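Local coordinates for protein chloride intracellular channel exc-4 (Caenorhabditis elegans, PDB 2YV9) that may insert into membranes to form chloride channels and is required to regulate the lumen size of the growing excretory canal, at the interface of chains A and B. Numbering follows the deposited sequence. Chains: chain A/B, Chloride intracellular channel exc-4.

The interface of chains A and B. Residues chain A 247-248, 251-252; chain B 71-72, 75-76.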
loop_
_atom_site.group_PDB
_atom_site.type_symbol
_atom_site.label_atom_id
_atom_site.label_comp_id
_atom_site.label_asym_id
_atom_site.label_seq_id
_atom_site.Cartn_x
_atom_site.Cartn_y
_atom_site.Cartn_z
ATOM N N HIS A 247 -13.243 3.191 13.711
ATOM C CA HIS A 247 -11.968 3.212 13.048
ATOM C C HIS A 247 -11.115 4.347 13.597
ATOM O O HIS A 247 -9.953 4.123 13.946
ATOM C CB HIS A 247 -12.210 3.322 11.522
ATOM C CG HIS A 247 -10.983 3.574 10.711
ATOM N ND1 HIS A 247 -10.216 2.559 10.179
ATOM C CD2 HIS A 247 -10.415 4.732 10.296
ATOM C CE1 HIS A 247 -9.234 3.083 9.463
ATOM N NE2 HIS A 247 -9.321 4.399 9.532
ATOM N N TYR A 248 -11.684 5.555 13.645
ATOM C CA TYR A 248 -10.920 6.721 14.088
ATOM C C TYR A 248 -10.755 6.607 15.607
ATOM O O TYR A 248 -9.704 6.940 16.114
ATOM C CB TYR A 248 -11.556 8.027 13.694
ATOM C CG TYR A 248 -11.448 8.267 12.206
ATOM C CD1 TYR A 248 -10.321 8.844 11.664
ATOM C CD2 TYR A 248 -12.440 7.824 11.364
ATOM C CE1 TYR A 248 -10.218 9.023 10.298
ATOM C CE2 TYR A 248 -12.374 7.997 10.017
ATOM C CZ TYR A 248 -11.232 8.604 9.481
ATOM O OH TYR A 248 -11.140 8.726 8.102
ATOM N N GLN A 251 -7.743 4.246 16.588
ATOM C CA GLN A 251 -6.415 4.853 16.352
ATOM C C GLN A 251 -6.142 6.148 17.176
ATOM O O GLN A 251 -4.996 6.397 17.537
ATOM C CB GLN A 251 -6.194 5.156 14.856
ATOM C CG GLN A 251 -6.439 3.980 13.868
ATOM C CD GLN A 251 -5.427 2.828 13.955
ATOM O OE1 GLN A 251 -4.295 2.986 14.426
ATOM N NE2 GLN A 251 -5.838 1.658 13.460
ATOM N N MET A 252 -7.184 6.965 17.392
ATOM C CA MET A 252 -7.127 8.173 18.248
ATOM C C MET A 252 -7.214 7.744 19.752
ATOM O O MET A 252 -7.365 8.601 20.630
ATOM C CB MET A 252 -8.274 9.194 17.887
ATOM C CG MET A 252 -8.101 10.239 16.636
ATOM S SD MET A 252 -6.698 11.364 16.924
ATOM C CE MET A 252 -6.620 11.476 18.707
ATOM N N LYS B 71 0.353 4.835 16.095
ATOM C CA LYS B 71 -1.020 4.626 15.679
ATOM C C LYS B 71 -1.754 5.941 15.589
ATOM O O LYS B 71 -2.522 6.184 14.641
ATOM C CB LYS B 71 -1.740 3.702 16.668
ATOM C CG LYS B 71 -1.203 2.281 16.717
ATOM C CD LYS B 71 -1.897 1.449 17.803
ATOM C CE LYS B 71 -1.363 0.017 17.858
ATOM N NZ LYS B 71 -1.708 -0.688 19.140
ATOM N N LYS B 72 -1.523 6.812 16.570
ATOM C CA LYS B 72 -2.275 8.063 16.665
ATOM C C LYS B 72 -1.766 9.064 15.619
ATOM O O LYS B 72 -2.548 9.809 15.018
ATOM C CB LYS B 72 -2.178 8.636 18.098
ATOM C CG LYS B 72 -3.163 9.748 18.393
ATOM C CD LYS B 72 -3.401 9.945 19.905
ATOM C CE LYS B 72 -2.097 10.040 20.665
ATOM N NZ LYS B 72 -2.235 10.807 21.951
ATOM N N LEU B 75 -2.783 7.226 12.062
ATOM C CA LEU B 75 -4.118 6.696 11.961
ATOM C C LEU B 75 -4.168 5.330 11.285
ATOM O O LEU B 75 -5.010 5.083 10.417
ATOM C CB LEU B 75 -5.026 7.722 11.236
ATOM C CG LEU B 75 -5.198 9.022 12.032
ATOM C CD1 LEU B 75 -6.126 10.049 11.380
ATOM C CD2 LEU B 75 -5.745 8.673 13.406
ATOM N N GLY B 76 -3.264 4.443 11.703
ATOM C CA GLY B 76 -3.245 3.077 11.202
ATOM C C GLY B 76 -2.474 2.837 9.916
ATOM O O GLY B 76 -2.511 1.732 9.378
#
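A:Gln251, the last residue of helix 241-251, lays its side chain against the end of helix 68-74 of chain B and the turn that follows. The amide group sits against the backbone of B:Gly76: CD lies 3.5 Å from the B:Gly76 CA, and the carboxamide oxygen OE1 comes 3.3 Å from the B:Gly76 N without making a hydrogen bond. OE1 also touches B:Lys71, whose CB is 3.5 Å away. The chain of A:Gln251 reaches this place with CG anti to its carbonyl carbon and a bend at chi2 of -68°, which turns the amide towards the turn. Nearer the backbone, its CB meets the methyl CD2 of B:Leu75 at 3.8 Å, while its CG rests against the B:Leu75 carbonyl carbon. An alanine here would probably open a gap beside B:Gly76 and B:Lys71 and leave the B:Leu75 backbone without the CG that packs on it.

On the next residue, A:Met252 crosses B:Lys72 at about a right angle. Its methyl CE stands 3.8 Å from CD of the lysine, so the touch is made by the aliphatic chain and not the terminal amine NZ. In B:Lys72, CG anti to the backbone N (chi1 -167°) carries the chain out to that methyl, and its CB and CG also pass the A:Gln251 carbonyl oxygen.

Behind this layer, A:His247 and A:Tyr248 flank B:Leu75 more loosely, the tyrosine CE1 lying 4.4 Å from its CD1. The imidazole CD2 stands over the centre of the phenol ring, 3.8 Å above its plane, which may help to hold the two rings in place one turn back from A:Gln251. B:Leu75 and B:Gly76 both take positive phi as the chain leaves helix 68-74.

The patch is packing without cross-chain hydrogen bonds and recurs with the chains exchanged. Since the protein is a monomer, this two-fold contact may belong to the crystal; here it joins two copies, each with the GST fold, by setting the end of helix 241-251 of one against the helix 68-74 turn in the CLIC-like N-terminal domain of the other.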